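Local coordinates for protein muramoyltetrapeptide carboxypeptidase (Oxalobacter formigenes OXCC13, PDB 6UUK) that probably acts as a serine-type LD-carboxypeptidase that trims the terminal residue from muramoyl tetrapeptides of the bacterial cell wall, at residues G216-G221 with I242-D247; H249-R254 with F282-Y287; E103-I108 with T130-D135; V149-F154 with G171-S176. One frame throughout, in Å; residues are numbered along the deposited sequence.

Followed from the N terminus, the four contacts come in series, each loop closing before the next opens, so none nests or crosses; interactions 1 and 2 follow each other closely in the sequence. Interaction 3 comes first, fastening helix 101-111 to the loop before helix 138-142. Interaction 4 then joins the end of strand 147-150 to the chain leaving strand 168-170, about 17 Å from interaction 3 between centres. Interaction 1 pairs strands 213-222 and 242-248 in the second sheet, and interaction 2 ties the start of helix 252-264 to the loop after strand 273-280. Interactions 4 and 1 carry Ser152 and Glu246, two predicted active-site residues, from different sheets.

Interaction 1: residues G216-G221 with I242-D247; sequences GTLWGG and ILFVED
Leu243 CD1 sits over the centre of the six-membered ring of Trp219, a CH-pi contact with CD1 3.4 Å from the ring centroid and almost on its normal. Chi1 of 68° sets Trp219 CG between the backbone N and the carbonyl carbon, and the indole extends from there against Leu243. Toward the other face of the sheet, Leu218 CD1 approaches Phe244 CD1 at 3.6 Å, the two side chains crossing at about a right angle, while Gly220 CA lies over the Phe244 ring. The two strands run parallel, the first and second strands of a beta-alpha-beta unit whose helix is 223-228. Backbone bonds pass back and forth between them: Ile242 N to Thr217 O (2.8 Å), Trp219 N to Ile242 O, Phe244 N to Trp219 O (3.1 Å) and Gly221 N to Phe244 O. Gly220 could hardly be another residue, since a CB there would collide with Phe244 O and with the preceding carbonyl. At the C-terminal end, Glu246 N, of a predicted charge-relay residue, makes a weak bond to Gly221 O (3.0 Å). Its carboxylate makes weak hydrogen bonds, OE1 to Asn222 ND2 and OE2 to His316 ND1. The indole N-H, NE1, is hydrogen-bonded to Gln271 OE1.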
loop_
_atom_site.group_PDB
_atom_site.type_symbol
_atom_site.label_atom_id
_atom_site.label_comp_id
_atom_site.label_asym_id
_atom_site.label_seq_id
_atom_site.Cartn_x
_atom_site.Cartn_y
_atom_site.Cartn_z
ATOM N N GLY B 216 -21.303 11.351 -12.195
ATOM C CA GLY B 216 -20.127 12.132 -11.890
ATOM C C GLY B 216 -18.951 11.720 -12.748
ATOM O O GLY B 216 -19.091 10.958 -13.706
ATOM N N THR B 217 -17.781 12.239 -12.384
ATOM C CA THR B 217 -16.555 11.964 -13.123
ATOM C C THR B 217 -16.038 10.577 -12.763
ATOM O O THR B 217 -15.782 10.288 -11.589
ATOM C CB THR B 217 -15.499 13.025 -12.822
ATOM O OG1 THR B 217 -16.012 14.322 -13.153
ATOM C CG2 THR B 217 -14.238 12.766 -13.633
ATOM N N LEU B 218 -15.885 9.720 -13.770
ATOM C CA LEU B 218 -15.389 8.369 -13.552
ATOM C C LEU B 218 -13.868 8.378 -13.467
ATOM O O LEU B 218 -13.194 8.966 -14.319
ATOM C CB LEU B 218 -15.849 7.444 -14.677
ATOM C CG LEU B 218 -15.512 5.961 -14.517
ATOM C CD1 LEU B 218 -16.270 5.362 -13.341
ATOM C CD2 LEU B 218 -15.812 5.199 -15.796
ATOM N N TRP B 219 -13.331 7.720 -12.443
ATOM C CA TRP B 219 -11.889 7.658 -12.252
ATOM C C TRP B 219 -11.564 6.516 -11.303
ATOM O O TRP B 219 -12.434 6.012 -10.589
ATOM C CB TRP B 219 -11.337 8.982 -11.715
ATOM C CG TRP B 219 -11.765 9.298 -10.314
ATOM C CD1 TRP B 219 -13.015 9.655 -9.899
ATOM C CD2 TRP B 219 -10.937 9.300 -9.146
ATOM N NE1 TRP B 219 -13.018 9.870 -8.541
ATOM C CE2 TRP B 219 -11.754 9.659 -8.056
ATOM C CE3 TRP B 219 -9.585 9.027 -8.914
ATOM C CZ2 TRP B 219 -11.265 9.755 -6.755
ATOM C CZ3 TRP B 219 -9.100 9.123 -7.622
ATOM C CH2 TRP B 219 -9.938 9.484 -6.560
ATOM N N GLY B 220 -10.293 6.114 -11.308
ATOM C CA GLY B 220 -9.802 5.050 -10.464
ATOM C C GLY B 220 -8.956 4.083 -11.262
ATOM O O GLY B 220 -8.398 4.430 -12.309
ATOM N N GLY B 221 -8.862 2.855 -10.758
ATOM C CA GLY B 221 -8.082 1.826 -11.416
ATOM C C GLY B 221 -7.644 0.720 -10.478
ATOM O O GLY B 221 -8.479 0.036 -9.879
ATOM N N ILE B 242 -17.368 9.157 -9.514
ATOM C CA ILE B 242 -17.653 7.734 -9.378
ATOM C C ILE B 242 -16.322 6.999 -9.441
ATOM O O ILE B 242 -15.683 6.939 -10.499
ATOM C CB ILE B 242 -18.622 7.238 -10.460
ATOM C CG1 ILE B 242 -19.891 8.093 -10.465
ATOM C CG2 ILE B 242 -18.971 5.776 -10.234
ATOM C CD1 ILE B 242 -20.916 7.662 -11.491
ATOM N N LEU B 243 -15.900 6.442 -8.310
ATOM C CA LEU B 243 -14.595 5.807 -8.181
ATOM C C LEU B 243 -14.732 4.297 -8.331
ATOM O O LEU B 243 -15.616 3.685 -7.723
ATOM C CB LEU B 243 -13.964 6.148 -6.829
ATOM C CG LEU B 243 -12.573 5.583 -6.535
ATOM C CD1 LEU B 243 -11.538 6.182 -7.470
ATOM C CD2 LEU B 243 -12.193 5.829 -5.086
ATOM N N PHE B 244 -13.856 3.702 -9.140
ATOM C CA PHE B 244 -13.817 2.261 -9.336
ATOM C C PHE B 244 -12.425 1.734 -9.017
ATOM O O PHE B 244 -11.417 2.399 -9.275
ATOM C CB PHE B 244 -14.215 1.874 -10.772
ATOM C CG PHE B 244 -13.228 2.309 -11.821
ATOM C CD1 PHE B 244 -13.293 3.580 -12.367
ATOM C CD2 PHE B 244 -12.248 1.441 -12.273
ATOM C CE1 PHE B 244 -12.390 3.980 -13.336
ATOM C CE2 PHE B 244 -11.343 1.835 -13.240
ATOM C CZ PHE B 244 -11.415 3.107 -13.773
ATOM N N VAL B 245 -12.375 0.527 -8.446
ATOM C CA VAL B 245 -11.125 -0.094 -8.029
ATOM C C VAL B 245 -11.137 -1.570 -8.406
ATOM O O VAL B 245 -12.190 -2.175 -8.622
ATOM C CB VAL B 245 -10.870 0.058 -6.512
ATOM C CG1 VAL B 245 -10.623 1.513 -6.150
ATOM C CG2 VAL B 245 -12.040 -0.503 -5.718
ATOM N N GLU B 246 -9.938 -2.145 -8.480
ATOM C CA GLU B 246 -9.758 -3.568 -8.738
ATOM C C GLU B 246 -8.352 -3.958 -8.303
ATOM O O GLU B 246 -7.478 -3.103 -8.138
ATOM C CB GLU B 246 -9.995 -3.913 -10.214
ATOM C CG GLU B 246 -9.171 -3.102 -11.211
ATOM C CD GLU B 246 -7.747 -3.606 -11.357
ATOM O OE1 GLU B 246 -6.840 -2.775 -11.572
ATOM O OE2 GLU B 246 -7.535 -4.832 -11.252
ATOM N N ASP B 247 -8.144 -5.261 -8.126
ATOM C CA ASP B 247 -6.851 -5.771 -7.682
ATOM C C ASP B 247 -6.832 -7.284 -7.857
ATOM O O ASP B 247 -7.858 -7.911 -8.132
ATOM C CB ASP B 247 -6.570 -5.390 -6.225
ATOM C CG ASP B 247 -5.128 -4.986 -5.997
ATOM O OD1 ASP B 247 -4.251 -5.451 -6.753
ATOM O OD2 ASP B 247 -4.873 -4.200 -5.059
#

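Interaction 2: residues H249-R254 with F282-Y287; sequences HEHPYR and FKLSDY
Pro252 CD lies over one face of the Phe282 ring, offset toward the rim, in a CH-pi contact 4.2 Å from the ring centroid. Pro252 is the first residue of helix 252-264, with His251 at the N-cap position, so the contact sets the beginning of this helix against the loop that follows strand 273-280. The tight side is this packing of the buried Pro252 against Phe282, whose CE1 also comes to 3.1 Å from Glu250 O, obliquely to the ring. An alanine at Phe282 would probably open a gap beside Pro252 CD and leave Glu250 O without its aromatic neighbour. Nearer the solvent, the methyl Leu284 CD2 bridges Pro252 CG, at 3.6 Å, and His251 NE2, at 3.3 Å, the His251 and Leu284 side chains crossing at about a right angle. Farther out the contact thins: Lys283 contributes its carbonyl oxygen, near the plane of the His251 ring at its edge, while its amine leads away on an exposed loop. The second subunit adds Arg96, which packs on His251 and makes a cation-pi contact with Tyr253. Within the chain, His251 NE2 is hydrogen-bonded to Asp288 OD2.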
loop_
_atom_site.group_PDB
_atom_site.type_symbol
_atom_site.label_atom_id
_atom_site.label_comp_id
_atom_site.label_asym_id
_atom_site.label_seq_id
_atom_site.Cartn_x
_atom_site.Cartn_y
_atom_site.Cartn_z
ATOM N N HIS B 249 -4.368 -10.971 -6.343
ATOM C CA HIS B 249 -3.465 -11.536 -5.340
ATOM C C HIS B 249 -3.651 -10.906 -3.964
ATOM O O HIS B 249 -2.727 -10.923 -3.144
ATOM C CB HIS B 249 -1.995 -11.410 -5.762
ATOM C CG HIS B 249 -1.748 -11.687 -7.212
ATOM N ND1 HIS B 249 -2.093 -12.876 -7.814
ATOM C CD2 HIS B 249 -1.171 -10.930 -8.175
ATOM C CE1 HIS B 249 -1.749 -12.837 -9.090
ATOM N NE2 HIS B 249 -1.187 -11.668 -9.334
ATOM N N GLU B 250 -4.827 -10.350 -3.683
ATOM C CA GLU B 250 -5.069 -9.619 -2.446
ATOM C C GLU B 250 -6.126 -10.337 -1.621
ATOM O O GLU B 250 -7.246 -10.556 -2.094
ATOM C CB GLU B 250 -5.510 -8.181 -2.730
ATOM C CG GLU B 250 -4.528 -7.385 -3.568
ATOM C CD GLU B 250 -3.143 -7.327 -2.957
ATOM O OE1 GLU B 250 -3.039 -7.193 -1.720
ATOM O OE2 GLU B 250 -2.157 -7.422 -3.716
ATOM N N HIS B 251 -5.767 -10.699 -0.394
ATOM C CA HIS B 251 -6.749 -11.165 0.567
ATOM C C HIS B 251 -7.719 -10.028 0.892
ATOM O O HIS B 251 -7.324 -8.859 0.920
ATOM C CB HIS B 251 -6.052 -11.651 1.836
ATOM C CG HIS B 251 -6.868 -12.599 2.661
ATOM N ND1 HIS B 251 -7.867 -12.177 3.512
ATOM C CD2 HIS B 251 -6.821 -13.946 2.778
ATOM C CE1 HIS B 251 -8.405 -13.224 4.111
ATOM N NE2 HIS B 251 -7.787 -14.311 3.684
ATOM N N PRO B 252 -9.001 -10.341 1.118
ATOM C CA PRO B 252 -9.992 -9.286 1.388
ATOM C C PRO B 252 -9.628 -8.334 2.522
ATOM O O PRO B 252 -10.102 -7.194 2.540
ATOM C CB PRO B 252 -11.266 -10.079 1.720
ATOM C CG PRO B 252 -10.841 -11.531 1.821
ATOM C CD PRO B 252 -9.641 -11.654 0.949
ATOM N N TYR B 253 -8.798 -8.772 3.472
ATOM C CA TYR B 253 -8.346 -7.846 4.506
ATOM C C TYR B 253 -7.336 -6.850 3.948
ATOM O O TYR B 253 -7.267 -5.711 4.420
ATOM C CB TYR B 253 -7.764 -8.608 5.702
ATOM C CG TYR B 253 -6.320 -9.051 5.563
ATOM C CD1 TYR B 253 -5.275 -8.231 5.972
ATOM C CD2 TYR B 253 -6.005 -10.302 5.055
ATOM C CE1 TYR B 253 -3.959 -8.638 5.856
ATOM C CE2 TYR B 253 -4.692 -10.718 4.935
ATOM C CZ TYR B 253 -3.674 -9.882 5.337
ATOM O OH TYR B 253 -2.367 -10.294 5.220
ATOM N N ARG B 254 -6.550 -7.259 2.948
ATOM C CA ARG B 254 -5.689 -6.305 2.257
ATOM C C ARG B 254 -6.506 -5.339 1.411
ATOM O O ARG B 254 -6.085 -4.198 1.192
ATOM C CB ARG B 254 -4.673 -7.043 1.385
ATOM C CG ARG B 254 -3.888 -8.122 2.109
ATOM C CD ARG B 254 -2.943 -8.840 1.158
ATOM N NE ARG B 254 -2.284 -9.978 1.791
ATOM C CZ ARG B 254 -1.111 -9.913 2.413
ATOM N NH1 ARG B 254 -0.462 -8.760 2.488
ATOM N NH2 ARG B 254 -0.588 -11.001 2.960
ATOM N N PHE B 282 -7.963 -15.357 -4.786
ATOM C CA PHE B 282 -7.852 -15.210 -3.347
ATOM C C PHE B 282 -7.195 -16.446 -2.747
ATOM O O PHE B 282 -6.893 -17.422 -3.438
ATOM C CB PHE B 282 -9.224 -14.981 -2.715
ATOM C CG PHE B 282 -9.782 -13.616 -2.955
ATOM C CD1 PHE B 282 -9.058 -12.670 -3.660
ATOM C CD2 PHE B 282 -11.027 -13.271 -2.460
ATOM C CE1 PHE B 282 -9.573 -11.412 -3.878
ATOM C CE2 PHE B 282 -11.544 -12.015 -2.673
ATOM C CZ PHE B 282 -10.816 -11.082 -3.380
ATOM N N LYS B 283 -6.989 -16.400 -1.433
ATOM C CA LYS B 283 -6.514 -17.558 -0.688
ATOM C C LYS B 283 -7.009 -17.532 0.756
ATOM O O LYS B 283 -6.232 -17.271 1.680
ATOM C CB LYS B 283 -4.989 -17.630 -0.721
ATOM C CG LYS B 283 -4.435 -18.546 -1.799
ATOM C CD LYS B 283 -4.823 -19.997 -1.543
ATOM C CE LYS B 283 -4.328 -20.911 -2.651
ATOM N NZ LYS B 283 -2.849 -20.878 -2.762
ATOM N N LEU B 284 -8.294 -17.811 0.968
ATOM C CA LEU B 284 -8.832 -17.826 2.317
ATOM C C LEU B 284 -8.466 -19.129 3.025
ATOM O O LEU B 284 -8.085 -20.123 2.400
ATOM C CB LEU B 284 -10.346 -17.644 2.289
ATOM C CG LEU B 284 -10.912 -16.490 1.456
ATOM C CD1 LEU B 284 -12.428 -16.582 1.381
ATOM C CD2 LEU B 284 -10.491 -15.155 2.036
ATOM N N SER B 285 -8.592 -19.118 4.350
ATOM C CA SER B 285 -8.236 -20.263 5.171
ATOM C C SER B 285 -9.249 -20.410 6.298
ATOM O O SER B 285 -10.178 -19.607 6.439
ATOM C CB SER B 285 -6.813 -20.123 5.727
ATOM O OG SER B 285 -6.497 -21.203 6.584
ATOM N N ASP B 286 -9.060 -21.454 7.112
ATOM C CA ASP B 286 -9.922 -21.658 8.270
ATOM C C ASP B 286 -9.703 -20.586 9.327
ATOM O O ASP B 286 -10.609 -20.310 10.122
ATOM C CB ASP B 286 -9.679 -23.043 8.872
ATOM C CG ASP B 286 -8.228 -23.270 9.249
ATOM O OD1 ASP B 286 -7.342 -22.816 8.498
ATOM O OD2 ASP B 286 -7.973 -23.904 10.296
ATOM N N TYR B 287 -8.517 -19.976 9.366
ATOM C CA TYR B 287 -8.267 -18.928 10.348
ATOM C C TYR B 287 -9.072 -17.664 10.081
ATOM O O TYR B 287 -9.154 -16.805 10.966
ATOM C CB TYR B 287 -6.775 -18.592 10.402
ATOM C CG TYR B 287 -6.036 -19.295 11.519
ATOM C CD1 TYR B 287 -6.665 -20.263 12.291
ATOM C CD2 TYR B 287 -4.716 -18.978 11.813
ATOM C CE1 TYR B 287 -5.997 -20.905 13.316
ATOM C CE2 TYR B 287 -4.040 -19.614 12.838
ATOM C CZ TYR B 287 -4.686 -20.577 13.585
ATOM O OH TYR B 287 -4.017 -21.213 14.605
#

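Interaction 3: residues E103-I108 with T130-D135; sequences ERSRQI and TRLLHD
Helix 101-111 meets an irregular turn of chain at 130-135, and the two backbones are nearest at Ser105 and Asp135, whose CA atoms are 6.2 Å apart. Ser105 points toward the turn, its OG 3.1 Å from Leu132 CB and 3.2 Å from Asp135 CB. That hydroxyl is satisfied within its own helix, by Asp101 O, which leaves its contacts with the turn as packing. Leu132 holds CG between the backbone N and the carbonyl carbon (chi1 38°), and its CD2 lies 3.6 Å from Arg104 NH2, the two side chains crossing at about a right angle. Arg131 CB meets the Arg104 guanidinium at its edge, in plane, 3.9 Å from NH2. The Arg104 guanidinium is further held by a salt bridge to Asp101 and a hydrogen bond to Ala99 O, and Phe97 makes a cation-pi contact with it. A leucine in place of Arg104 would probably leave Asp101 without its main charge partner and Leu132 CD2 with less to pack against. Arg131 itself turns to the second subunit, where Glu256 forms a salt bridge and Trp299 a cation-pi contact. Away from the predicted active site, this is helix-to-loop packing in the N-terminal domain beside the dimer interface.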
loop_
_atom_site.group_PDB
_atom_site.type_symbol
_atom_site.label_atom_id
_atom_site.label_comp_id
_atom_site.label_asym_id
_atom_site.label_seq_id
_atom_site.Cartn_x
_atom_site.Cartn_y
_atom_site.Cartn_z
ATOM N N GLU B 103 15.487 6.456 -20.088
ATOM C CA GLU B 103 15.143 5.959 -21.416
ATOM C C GLU B 103 13.654 5.657 -21.523
ATOM O O GLU B 103 13.025 5.975 -22.539
ATOM C CB GLU B 103 15.971 4.718 -21.748
ATOM C CG GLU B 103 15.681 4.127 -23.121
ATOM C CD GLU B 103 16.007 5.082 -24.257
ATOM O OE1 GLU B 103 16.914 5.924 -24.089
ATOM O OE2 GLU B 103 15.354 4.988 -25.318
ATOM N N ARG B 104 13.073 5.043 -20.488
ATOM C CA ARG B 104 11.631 4.816 -20.489
ATOM C C ARG B 104 10.867 6.132 -20.514
ATOM O O ARG B 104 9.794 6.216 -21.119
ATOM C CB ARG B 104 11.216 3.988 -19.270
ATOM C CG ARG B 104 11.833 2.604 -19.205
ATOM C CD ARG B 104 11.090 1.708 -18.223
ATOM N NE ARG B 104 10.857 2.360 -16.938
ATOM C CZ ARG B 104 11.733 2.380 -15.937
ATOM N NH1 ARG B 104 12.912 1.791 -16.073
ATOM N NH2 ARG B 104 11.432 2.996 -14.802
ATOM N N SER B 105 11.404 7.170 -19.868
ATOM C CA SER B 105 10.742 8.469 -19.882
ATOM C C SER B 105 10.816 9.110 -21.261
ATOM O O SER B 105 9.835 9.697 -21.733
ATOM C CB SER B 105 11.368 9.386 -18.833
ATOM O OG SER B 105 11.442 8.744 -17.575
ATOM N N ARG B 106 11.973 9.011 -21.921
ATOM C CA ARG B 106 12.127 9.597 -23.246
ATOM C C ARG B 106 11.227 8.918 -24.270
ATOM O O ARG B 106 10.734 9.577 -25.193
ATOM C CB ARG B 106 13.588 9.515 -23.686
ATOM C CG ARG B 106 13.890 10.256 -24.977
ATOM C CD ARG B 106 15.160 9.729 -25.623
ATOM N NE ARG B 106 15.060 8.300 -25.905
ATOM C CZ ARG B 106 14.478 7.793 -26.986
ATOM N NH1 ARG B 106 13.940 8.599 -27.891
ATOM N NH2 ARG B 106 14.431 6.479 -27.163
ATOM N N GLN B 107 10.999 7.610 -24.126
ATOM C CA GLN B 107 10.135 6.899 -25.060
ATOM C C GLN B 107 8.675 7.312 -24.932
ATOM O O GLN B 107 7.908 7.134 -25.884
ATOM C CB GLN B 107 10.269 5.388 -24.855
ATOM C CG GLN B 107 11.651 4.839 -25.178
ATOM C CD GLN B 107 11.799 3.374 -24.817
ATOM O OE1 GLN B 107 10.830 2.714 -24.440
ATOM N NE2 GLN B 107 13.017 2.858 -24.929
ATOM N N ILE B 108 8.272 7.859 -23.784
ATOM C CA ILE B 108 6.901 8.333 -23.633
ATOM C C ILE B 108 6.749 9.730 -24.221
ATOM O O ILE B 108 5.712 10.059 -24.808
ATOM C CB ILE B 108 6.480 8.290 -22.152
ATOM C CG1 ILE B 108 6.756 6.909 -21.558
ATOM C CG2 ILE B 108 5.005 8.627 -22.009
ATOM C CD1 ILE B 108 6.395 6.790 -20.094
ATOM N N THR B 130 6.122 4.812 -11.491
ATOM C CA THR B 130 6.396 5.661 -10.336
ATOM C C THR B 130 7.830 6.180 -10.351
ATOM O O THR B 130 8.081 7.321 -9.943
ATOM C CB THR B 130 6.118 4.888 -9.043
ATOM O OG1 THR B 130 4.723 4.562 -8.971
ATOM C CG2 THR B 130 6.501 5.710 -7.820
ATOM N N ARG B 131 8.773 5.373 -10.842
ATOM C CA ARG B 131 10.180 5.758 -10.854
ATOM C C ARG B 131 10.471 6.959 -11.746
ATOM O O ARG B 131 11.597 7.468 -11.712
ATOM C CB ARG B 131 11.047 4.585 -11.314
ATOM C CG ARG B 131 11.487 3.643 -10.211
ATOM C CD ARG B 131 12.623 2.758 -10.700
ATOM N NE ARG B 131 13.269 2.028 -9.614
ATOM C CZ ARG B 131 14.434 1.399 -9.732
ATOM N NH1 ARG B 131 14.953 0.758 -8.694
ATOM N NH2 ARG B 131 15.085 1.418 -10.887
ATOM N N LEU B 132 9.504 7.423 -12.540
ATOM C CA LEU B 132 9.785 8.475 -13.507
ATOM C C LEU B 132 8.659 9.498 -13.590
ATOM O O LEU B 132 8.471 10.131 -14.634
ATOM C CB LEU B 132 10.059 7.876 -14.890
ATOM C CG LEU B 132 9.225 6.665 -15.321
ATOM C CD1 LEU B 132 7.842 7.073 -15.812
ATOM C CD2 LEU B 132 9.957 5.867 -16.387
ATOM N N LEU B 133 7.906 9.686 -12.503
ATOM C CA LEU B 133 6.849 10.693 -12.510
ATOM C C LEU B 133 7.414 12.099 -12.672
ATOM O O LEU B 133 6.770 12.959 -13.284
ATOM C CB LEU B 133 6.022 10.600 -11.228
ATOM C CG LEU B 133 5.068 9.409 -11.114
ATOM C CD1 LEU B 133 4.387 9.402 -9.757
ATOM C CD2 LEU B 133 4.037 9.444 -12.232
ATOM N N HIS B 134 8.611 12.350 -12.139
ATOM C CA HIS B 134 9.235 13.659 -12.275
ATOM C C HIS B 134 9.978 13.823 -13.594
ATOM O O HIS B 134 10.219 14.958 -14.016
ATOM C CB HIS B 134 10.194 13.907 -11.108
ATOM C CG HIS B 134 9.529 13.882 -9.767
ATOM N ND1 HIS B 134 8.810 14.950 -9.274
ATOM C CD2 HIS B 134 9.475 12.920 -8.816
ATOM C CE1 HIS B 134 8.341 14.646 -8.077
ATOM N NE2 HIS B 134 8.731 13.421 -7.774
ATOM N N ASP B 135 10.348 12.720 -14.251
ATOM C CA ASP B 135 11.020 12.821 -15.542
ATOM C C ASP B 135 10.048 13.205 -16.649
ATOM O O ASP B 135 10.458 13.797 -17.655
ATOM C CB ASP B 135 11.712 11.502 -15.883
ATOM C CG ASP B 135 12.768 11.116 -14.868
ATOM O OD1 ASP B 135 13.369 12.026 -14.259
ATOM O OD2 ASP B 135 12.999 9.903 -14.680
#

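Interaction 4: residues V149-F154 with G171-S176; sequences VGHSDF and GPMIQS
His151 ND1 donates to Gly171 O across 2.6 Å, the shorter of the two hydrogen bonds that join the segments. The donor approaches nearly along the C=O axis, although the oxygen stands 28° out of the imidazole plane. The second bond, from Gly171 N to Gly150 O (3.2 Å), comes in from above the carbonyl plane. Gly171 is therefore gripped through both its N and its O. Met173, present as selenomethionine, lays its CE over one face of the His151 ring, offset toward the rim and 3.7 Å from the centroid, with SE over the same ring at 4.5 Å. A bend at chi3 puts CE there, and SE also lies 3.4 Å from His151 O. Nearer the backbone, Met173 CG touches Gly150 CA at 3.6 Å, a site where a CB would run into Phe154 and into the preceding carbonyl. The His151 ring also meets His316 edge-to-face. Next along the chain comes Ser152, the predicted nucleophile, at phi 61° and psi -124°, the strained backbone expected of a nucleophile elbow; its OG bonds to Gly125 O, and its side chain touches His316. Strand 147-150 lies between strands 119-122 and 168-170 of the parallel part of the first sheet. Val149 and Pro172 pack on Phe191 of helix 185-196, while Met173 rests on Ala122 of strand 119-122 and Ile174 on helix 67-79.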
loop_
_atom_site.group_PDB
_atom_site.type_symbol
_atom_site.label_atom_id
_atom_site.label_comp_id
_atom_site.label_asym_id
_atom_site.label_seq_id
_atom_site.Cartn_x
_atom_site.Cartn_y
_atom_site.Cartn_z
ATOM N N VAL B 149 -3.912 4.172 -22.825
ATOM C CA VAL B 149 -4.653 3.042 -22.281
ATOM C C VAL B 149 -3.704 2.179 -21.464
ATOM O O VAL B 149 -2.488 2.177 -21.683
ATOM C CB VAL B 149 -5.338 2.205 -23.387
ATOM C CG1 VAL B 149 -6.274 3.074 -24.215
ATOM C CG2 VAL B 149 -4.306 1.541 -24.273
ATOM N N GLY B 150 -4.266 1.449 -20.516
ATOM C CA GLY B 150 -3.480 0.585 -19.659
ATOM C C GLY B 150 -4.174 0.373 -18.329
ATOM O O GLY B 150 -5.222 0.946 -18.048
ATOM N N HIS B 151 -3.556 -0.473 -17.511
ATOM C CA HIS B 151 -4.071 -0.790 -16.184
ATOM C C HIS B 151 -2.907 -1.275 -15.323
ATOM O O HIS B 151 -1.739 -1.155 -15.708
ATOM C CB HIS B 151 -5.198 -1.825 -16.266
ATOM C CG HIS B 151 -4.749 -3.171 -16.747
ATOM N ND1 HIS B 151 -4.696 -3.504 -18.083
ATOM C CD2 HIS B 151 -4.336 -4.267 -16.069
ATOM C CE1 HIS B 151 -4.266 -4.747 -18.208
ATOM N NE2 HIS B 151 -4.042 -5.233 -17.000
ATOM N N SER B 152 -3.233 -1.821 -14.151
ATOM C CA SER B 152 -2.255 -2.350 -13.192
ATOM C C SER B 152 -1.353 -1.202 -12.761
ATOM O O SER B 152 -1.873 -0.186 -12.265
ATOM C CB SER B 152 -1.547 -3.556 -13.812
ATOM O OG SER B 152 -0.557 -4.070 -12.934
ATOM N N ASP B 153 -0.030 -1.299 -12.917
ATOM C CA ASP B 153 0.863 -0.219 -12.512
ATOM C C ASP B 153 0.637 1.049 -13.323
ATOM O O ASP B 153 0.992 2.140 -12.861
ATOM C CB ASP B 153 2.317 -0.678 -12.637
ATOM C CG ASP B 153 3.307 0.387 -12.209
ATOM O OD1 ASP B 153 3.329 0.738 -11.012
ATOM O OD2 ASP B 153 4.071 0.867 -13.073
ATOM N N PHE B 154 0.043 0.937 -14.513
ATOM C CA PHE B 154 -0.214 2.106 -15.345
ATOM C C PHE B 154 -1.292 3.015 -14.768
ATOM O O PHE B 154 -1.501 4.111 -15.302
ATOM C CB PHE B 154 -0.602 1.662 -16.757
ATOM C CG PHE B 154 -0.377 2.711 -17.807
ATOM C CD1 PHE B 154 0.908 3.077 -18.170
ATOM C CD2 PHE B 154 -1.447 3.321 -18.439
ATOM C CE1 PHE B 154 1.123 4.040 -19.138
ATOM C CE2 PHE B 154 -1.239 4.284 -19.409
ATOM C CZ PHE B 154 0.047 4.641 -19.759
ATOM N N GLY B 171 -7.954 0.157 -19.529
ATOM C CA GLY B 171 -8.328 -0.974 -20.342
ATOM C C GLY B 171 -7.227 -2.005 -20.485
ATOM O O GLY B 171 -6.482 -2.294 -19.543
ATOM N N PRO B 172 -7.104 -2.580 -21.676
ATOM C CA PRO B 172 -6.149 -3.670 -21.887
ATOM C C PRO B 172 -4.735 -3.157 -22.126
ATOM O O PRO B 172 -4.496 -1.974 -22.367
ATOM C CB PRO B 172 -6.699 -4.369 -23.133
ATOM C CG PRO B 172 -7.335 -3.261 -23.905
ATOM C CD PRO B 172 -7.908 -2.309 -22.882
HETATM N N MSE B 173 -3.790 -4.090 -22.051
HETATM C CA MSE B 173 -2.393 -3.810 -22.366
HETATM C C MSE B 173 -1.845 -4.870 -23.313
HETATM O O MSE B 173 -2.547 -5.813 -23.676
HETATM C CB MSE B 173 -1.543 -3.755 -21.095
HETATM C CG MSE B 173 -1.884 -2.610 -20.158
HETATM SE SE MSE B 173 -0.597 -2.424 -18.704
HETATM C CE MSE B 173 -0.768 -4.198 -17.914
ATOM N N ILE B 174 -0.583 -4.711 -23.713
ATOM C CA ILE B 174 0.049 -5.710 -24.568
ATOM C C ILE B 174 0.361 -6.973 -23.774
ATOM O O ILE B 174 0.411 -8.073 -24.338
ATOM C CB ILE B 174 1.310 -5.116 -25.226
ATOM C CG1 ILE B 174 0.943 -3.904 -26.082
ATOM C CG2 ILE B 174 2.027 -6.150 -26.080
ATOM C CD1 ILE B 174 0.088 -4.246 -27.284
ATOM N N GLN B 175 0.535 -6.844 -22.456
ATOM C CA GLN B 175 0.991 -7.924 -21.585
ATOM C C GLN B 175 0.242 -9.236 -21.795
ATOM O O GLN B 175 0.821 -10.213 -22.278
ATOM C CB GLN B 175 0.876 -7.496 -20.121
ATOM N N SER B 176 -1.044 -9.274 -21.434
ATOM C CA SER B 176 -1.816 -10.508 -21.504
ATOM C C SER B 176 -3.134 -10.349 -22.254
ATOM O O SER B 176 -3.995 -11.230 -22.156
ATOM C CB SER B 176 -2.088 -11.049 -20.095
ATOM O OG SER B 176 -0.877 -11.327 -19.414
#